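Local coordinates for hypothetical protein yibA (Escherichia coli, PDB 1OYZ), which is of unknown function, possibly an oxidoreductase, and folds as an all-helical chain with HEAT repeats, at residues L78-F92 with T115-I129. Sequence-based numbering, arbitrary orientation.
Sequences LGQIKICKKCEDNVF and TAQRCKKNPIYSPKI
R118 reaches from helix 105-121 to the C-terminal end of helix 68-80 and the loop after it. F92, on helix 88-101, meets Y125 in the short 3-10 turn 123-125 that follows helix 105-121. The contact thus joins successive helices of an alpha-solenoid, consistent with the HEAT repeats of this family.

Polar contacts centre on the R118 guanidinium. Its NH1 donates to L78 O at 2.7 Å. The same NH1 donates to I81 O at 3.1 Å, and both acceptors lie close to the guanidinium plane. The second bond is the straighter, with an N-H...O angle of 163°. Bends along the chain at chi2 and chi3 turn the group toward these carbonyls. I83 CD1 lies over one guanidinium face, 3.5 Å from R118 CZ. R118 NE is buried without a polar partner. A leucine in place of R118 would probably leave the carbonyls of L78 and I81 without this shared donor and I83 without its flat partner.

Aromatic packing forms the second group. The F92 and Y125 rings make an offset stack, with planes 4° apart. Their centroids lie 4.2 Å apart. The side chains run past each other in opposite directions, and the CB of each sits over the other ring. I124 CG1 covers the opposite face of Y125. F92 also fits as a knob among T115, R118, K128 and I129. L95, further along helix 88-101, touches both T115 and R118.

At the far end of its ring, Y125 OH donates to D89 OD1 at 2.7 Å, approaching from above the carboxylate plane, which stands 87° from the ring.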
loop_
_atom_site.group_PDB
_atom_site.type_symbol
_atom_site.label_atom_id
_atom_site.label_comp_id
_atom_site.label_asym_id
_atom_site.label_seq_id
_atom_site.Cartn_x
_atom_site.Cartn_y
_atom_site.Cartn_z
ATOM N N LEU A 78 -13.664 11.952 6.352
ATOM C CA LEU A 78 -12.735 13.069 6.454
ATOM C C LEU A 78 -11.459 12.919 5.616
ATOM O O LEU A 78 -10.817 13.903 5.279
ATOM C CB LEU A 78 -12.397 13.273 7.941
ATOM C CG LEU A 78 -12.946 14.498 8.698
ATOM C CD1 LEU A 78 -14.255 14.954 8.119
ATOM C CD2 LEU A 78 -13.075 14.194 10.186
ATOM N N GLY A 79 -11.087 11.699 5.267
ATOM C CA GLY A 79 -9.876 11.539 4.471
ATOM C C GLY A 79 -9.976 11.967 3.010
ATOM O O GLY A 79 -8.962 12.273 2.378
ATOM N N GLN A 80 -11.183 12.010 2.454
ATOM C CA GLN A 80 -11.308 12.396 1.050
ATOM C C GLN A 80 -12.323 13.508 0.709
ATOM O O GLN A 80 -12.296 14.062 -0.388
ATOM C CB GLN A 80 -11.577 11.126 0.223
ATOM C CG GLN A 80 -10.382 10.157 0.224
ATOM C CD GLN A 80 -10.738 8.757 -0.237
ATOM O OE1 GLN A 80 -11.014 8.534 -1.413
ATOM N NE2 GLN A 80 -10.739 7.802 0.693
ATOM N N ILE A 81 -13.202 13.844 1.648
ATOM C CA ILE A 81 -14.207 14.880 1.438
ATOM C C ILE A 81 -13.517 16.236 1.249
ATOM O O ILE A 81 -12.439 16.479 1.802
ATOM C CB ILE A 81 -15.155 14.953 2.661
ATOM C CG1 ILE A 81 -16.471 15.658 2.297
ATOM C CG2 ILE A 81 -14.464 15.691 3.806
ATOM C CD1 ILE A 81 -17.575 15.476 3.363
ATOM N N LYS A 82 -14.125 17.116 0.458
ATOM C CA LYS A 82 -13.557 18.445 0.263
ATOM C C LYS A 82 -13.846 19.304 1.503
ATOM O O LYS A 82 -14.933 19.238 2.081
ATOM C CB LYS A 82 -14.138 19.095 -0.994
ATOM C CG LYS A 82 -13.557 18.523 -2.287
ATOM C CD LYS A 82 -13.973 19.347 -3.502
ATOM C CE LYS A 82 -12.990 19.186 -4.647
ATOM N NZ LYS A 82 -13.189 20.280 -5.640
ATOM N N ILE A 83 -12.857 20.083 1.921
ATOM C CA ILE A 83 -12.994 20.944 3.091
ATOM C C ILE A 83 -12.375 22.300 2.840
ATOM O O ILE A 83 -11.316 22.412 2.225
ATOM C CB ILE A 83 -12.295 20.358 4.342
ATOM C CG1 ILE A 83 -10.814 20.163 4.054
ATOM C CG2 ILE A 83 -12.968 19.039 4.763
ATOM C CD1 ILE A 83 -10.053 19.506 5.182
ATOM N N CYS A 84 -13.039 23.329 3.340
ATOM C CA CYS A 84 -12.553 24.680 3.185
ATOM C C CYS A 84 -11.118 24.793 3.667
ATOM O O CYS A 84 -10.626 23.973 4.456
ATOM C CB CYS A 84 -13.439 25.621 3.974
ATOM S SG CYS A 84 -13.846 24.902 5.567
ATOM N N LYS A 85 -10.457 25.830 3.185
ATOM C CA LYS A 85 -9.072 26.081 3.523
ATOM C C LYS A 85 -8.922 26.438 4.998
ATOM O O LYS A 85 -7.847 26.294 5.563
ATOM C CB LYS A 85 -8.539 27.228 2.667
ATOM C CG LYS A 85 -7.111 27.034 2.202
ATOM C CD LYS A 85 -7.069 26.078 1.026
ATOM C CE LYS A 85 -7.746 26.706 -0.190
ATOM N NZ LYS A 85 -7.909 25.747 -1.325
ATOM N N LYS A 86 -10.004 26.891 5.618
ATOM C CA LYS A 86 -9.932 27.286 7.012
ATOM C C LYS A 86 -10.283 26.210 8.009
ATOM O O LYS A 86 -10.353 26.464 9.211
ATOM C CB LYS A 86 -10.800 28.518 7.257
ATOM C CG LYS A 86 -9.961 29.774 7.435
ATOM C CD LYS A 86 -9.008 29.958 6.246
ATOM C CE LYS A 86 -7.895 30.953 6.539
ATOM N NZ LYS A 86 -6.997 31.101 5.358
ATOM N N CYS A 87 -10.510 25.007 7.514
ATOM C CA CYS A 87 -10.840 23.907 8.394
ATOM C C CYS A 87 -9.889 22.764 8.146
ATOM O O CYS A 87 -9.838 21.831 8.926
ATOM C CB CYS A 87 -12.275 23.430 8.153
ATOM S SG CYS A 87 -13.581 24.438 8.895
ATOM N N GLU A 88 -9.137 22.849 7.058
ATOM C CA GLU A 88 -8.204 21.795 6.680
ATOM C C GLU A 88 -7.210 21.417 7.790
ATOM O O GLU A 88 -7.072 20.246 8.128
ATOM C CB GLU A 88 -7.455 22.204 5.403
ATOM C CG GLU A 88 -6.987 21.019 4.565
ATOM C CD GLU A 88 -6.207 21.410 3.300
ATOM O OE1 GLU A 88 -5.634 20.495 2.673
ATOM O OE2 GLU A 88 -6.164 22.606 2.927
ATOM N N ASP A 89 -6.524 22.400 8.364
ATOM C CA ASP A 89 -5.578 22.100 9.432
ATOM C C ASP A 89 -6.248 21.414 10.614
ATOM O O ASP A 89 -5.716 20.440 11.147
ATOM C CB ASP A 89 -4.872 23.371 9.913
ATOM C CG ASP A 89 -3.784 23.836 8.950
ATOM O OD1 ASP A 89 -3.192 22.993 8.241
ATOM O OD2 ASP A 89 -3.501 25.047 8.922
ATOM N N ASN A 90 -7.414 21.918 11.020
ATOM C CA ASN A 90 -8.132 21.332 12.144
ATOM C C ASN A 90 -8.531 19.878 11.857
ATOM O O ASN A 90 -8.460 19.026 12.742
ATOM C CB ASN A 90 -9.381 22.156 12.497
ATOM C CG ASN A 90 -9.041 23.552 13.056
ATOM O OD1 ASN A 90 -9.888 24.215 13.677
ATOM N ND2 ASN A 90 -7.800 24.004 12.832
ATOM N N VAL A 91 -8.946 19.587 10.627
ATOM C CA VAL A 91 -9.338 18.228 10.302
ATOM C C VAL A 91 -8.111 17.335 10.317
ATOM O O VAL A 91 -8.135 16.234 10.854
ATOM C CB VAL A 91 -10.083 18.172 8.926
ATOM C CG1 VAL A 91 -10.175 16.712 8.410
ATOM C CG2 VAL A 91 -11.492 18.745 9.089
ATOM N N PHE A 92 -7.029 17.819 9.747
ATOM C CA PHE A 92 -5.825 17.033 9.758
ATOM C C PHE A 92 -5.455 16.722 11.217
ATOM O O PHE A 92 -5.216 15.572 11.580
ATOM C CB PHE A 92 -4.693 17.787 9.108
ATOM C CG PHE A 92 -3.464 17.006 9.054
ATOM C CD1 PHE A 92 -3.269 16.081 8.046
ATOM C CD2 PHE A 92 -2.543 17.094 10.074
ATOM C CE1 PHE A 92 -2.172 15.258 8.054
ATOM C CE2 PHE A 92 -1.440 16.265 10.085
ATOM C CZ PHE A 92 -1.253 15.344 9.080
ATOM N N THR A 115 -5.062 10.487 6.957
ATOM C CA THR A 115 -4.057 11.573 6.976
ATOM C C THR A 115 -3.200 11.471 5.699
ATOM O O THR A 115 -2.677 12.485 5.206
ATOM C CB THR A 115 -3.044 11.565 8.210
ATOM O OG1 THR A 115 -2.279 10.353 8.199
ATOM C CG2 THR A 115 -3.766 11.741 9.577
ATOM N N ALA A 116 -3.061 10.255 5.172
ATOM C CA ALA A 116 -2.278 10.021 3.952
ATOM C C ALA A 116 -3.019 10.677 2.778
ATOM O O ALA A 116 -2.423 11.403 1.980
ATOM C CB ALA A 116 -2.113 8.504 3.705
ATOM N N GLN A 117 -4.325 10.420 2.703
ATOM C CA GLN A 117 -5.159 10.995 1.666
ATOM C C GLN A 117 -4.992 12.513 1.678
ATOM O O GLN A 117 -4.689 13.125 0.654
ATOM C CB GLN A 117 -6.620 10.683 1.925
ATOM C CG GLN A 117 -6.961 9.227 2.076
ATOM C CD GLN A 117 -7.000 8.493 0.761
ATOM O OE1 GLN A 117 -7.745 7.523 0.609
ATOM N NE2 GLN A 117 -6.194 8.938 -0.199
ATOM N N ARG A 118 -5.180 13.114 2.847
ATOM C CA ARG A 118 -5.081 14.562 2.971
ATOM C C ARG A 118 -3.695 15.109 2.609
ATOM O O ARG A 118 -3.577 16.189 2.029
ATOM C CB ARG A 118 -5.467 15.004 4.396
ATOM C CG ARG A 118 -6.836 14.498 4.876
ATOM C CD ARG A 118 -7.775 15.643 5.304
ATOM N NE ARG A 118 -7.977 16.596 4.213
ATOM C CZ ARG A 118 -9.027 16.633 3.400
ATOM N NH1 ARG A 118 -10.027 15.771 3.537
ATOM N NH2 ARG A 118 -9.058 17.522 2.410
ATOM N N CYS A 119 -2.644 14.368 2.938
ATOM C CA CYS A 119 -1.297 14.827 2.632
ATOM C C CYS A 119 -1.081 14.852 1.118
ATOM O O CYS A 119 -0.533 15.814 0.555
ATOM C CB CYS A 119 -0.265 13.916 3.288
ATOM S SG CYS A 119 1.454 14.510 3.171
ATOM N N LYS A 120 -1.520 13.798 0.451
ATOM C CA LYS A 120 -1.351 13.760 -0.981
ATOM C C LYS A 120 -1.980 15.010 -1.607
ATOM O O LYS A 120 -1.377 15.633 -2.483
ATOM C CB LYS A 120 -1.977 12.498 -1.546
ATOM C CG LYS A 120 -1.487 12.181 -2.929
ATOM C CD LYS A 120 -2.029 10.845 -3.387
ATOM C CE LYS A 120 -1.414 10.431 -4.714
ATOM N NZ LYS A 120 -1.910 9.080 -5.112
ATOM N N LYS A 121 -3.172 15.392 -1.151
ATOM C CA LYS A 121 -3.819 16.578 -1.697
ATOM C C LYS A 121 -3.159 17.891 -1.231
ATOM O O LYS A 121 -3.346 18.944 -1.840
ATOM C CB LYS A 121 -5.312 16.621 -1.324
ATOM C CG LYS A 121 -6.149 15.412 -1.775
ATOM C CD LYS A 121 -7.615 15.815 -1.995
ATOM C CE LYS A 121 -8.619 14.867 -1.326
ATOM N NZ LYS A 121 -8.464 14.803 0.162
ATOM N N ASN A 122 -2.394 17.839 -0.147
ATOM C CA ASN A 122 -1.760 19.043 0.351
ATOM C C ASN A 122 -0.560 18.619 1.183
ATOM O O ASN A 122 -0.661 18.376 2.390
ATOM C CB ASN A 122 -2.757 19.866 1.175
ATOM C CG ASN A 122 -2.221 21.245 1.538
ATOM O OD1 ASN A 122 -2.888 22.029 2.221
ATOM N ND2 ASN A 122 -1.007 21.547 1.084
ATOM N N PRO A 123 0.599 18.511 0.523
ATOM C CA PRO A 123 1.903 18.121 1.057
ATOM C C PRO A 123 2.398 18.907 2.277
ATOM O O PRO A 123 3.358 18.502 2.917
ATOM C CB PRO A 123 2.819 18.299 -0.145
ATOM C CG PRO A 123 1.925 17.993 -1.283
ATOM C CD PRO A 123 0.676 18.725 -0.935
ATOM N N ILE A 124 1.782 20.038 2.602
ATOM C CA ILE A 124 2.257 20.776 3.761
ATOM C C ILE A 124 2.259 19.896 5.014
ATOM O O ILE A 124 2.959 20.194 5.987
ATOM C CB ILE A 124 1.393 22.020 4.068
ATOM C CG1 ILE A 124 -0.033 21.588 4.461
ATOM C CG2 ILE A 124 1.411 22.976 2.875
ATOM C CD1 ILE A 124 -0.913 22.718 5.022
ATOM N N TYR A 125 1.472 18.823 4.982
ATOM C CA TYR A 125 1.346 17.906 6.112
ATOM C C TYR A 125 2.393 16.787 6.198
ATOM O O TYR A 125 2.410 16.029 7.167
ATOM C CB TYR A 125 -0.071 17.292 6.109
ATOM C CG TYR A 125 -1.194 18.315 6.210
ATOM C CD1 TYR A 125 -1.258 19.205 7.288
ATOM C CD2 TYR A 125 -2.179 18.419 5.209
ATOM C CE1 TYR A 125 -2.264 20.178 7.370
ATOM C CE2 TYR A 125 -3.193 19.396 5.284
ATOM C CZ TYR A 125 -3.222 20.269 6.372
ATOM O OH TYR A 125 -4.199 21.236 6.482
ATOM N N SER A 126 3.271 16.706 5.201
ATOM C CA SER A 126 4.295 15.661 5.134
ATOM C C SER A 126 5.145 15.523 6.388
ATOM O O SER A 126 5.233 14.441 6.964
ATOM C CB SER A 126 5.179 15.884 3.916
ATOM O OG SER A 126 4.354 15.933 2.761
ATOM N N PRO A 127 5.777 16.614 6.822
ATOM C CA PRO A 127 6.605 16.564 8.034
ATOM C C PRO A 127 5.831 15.864 9.162
ATOM O O PRO A 127 6.348 14.960 9.815
ATOM C CB PRO A 127 6.861 18.049 8.336
ATOM C CG PRO A 127 6.904 18.668 6.959
ATOM C CD PRO A 127 5.747 17.976 6.249
ATOM N N LYS A 128 4.586 16.271 9.382
ATOM C CA LYS A 128 3.773 15.654 10.425
ATOM C C LYS A 128 3.482 14.182 10.168
ATOM O O LYS A 128 3.427 13.394 11.110
ATOM C CB LYS A 128 2.477 16.429 10.609
ATOM C CG LYS A 128 2.672 17.661 11.454
ATOM C CD LYS A 128 1.596 18.679 11.175
ATOM C CE LYS A 128 1.704 19.857 12.112
ATOM N NZ LYS A 128 1.272 19.449 13.478
ATOM N N ILE A 129 3.284 13.812 8.906
ATOM C CA ILE A 129 3.046 12.417 8.556
ATOM C C ILE A 129 4.264 11.578 8.954
ATOM O O ILE A 129 4.141 10.433 9.402
ATOM C CB ILE A 129 2.831 12.238 7.045
ATOM C CG1 ILE A 129 1.440 12.733 6.645
ATOM C CG2 ILE A 129 2.956 10.759 6.679
ATOM C CD1 ILE A 129 0.305 11.782 7.024
HETATM O O HOH W 1 -10.389 19.239 0.600
#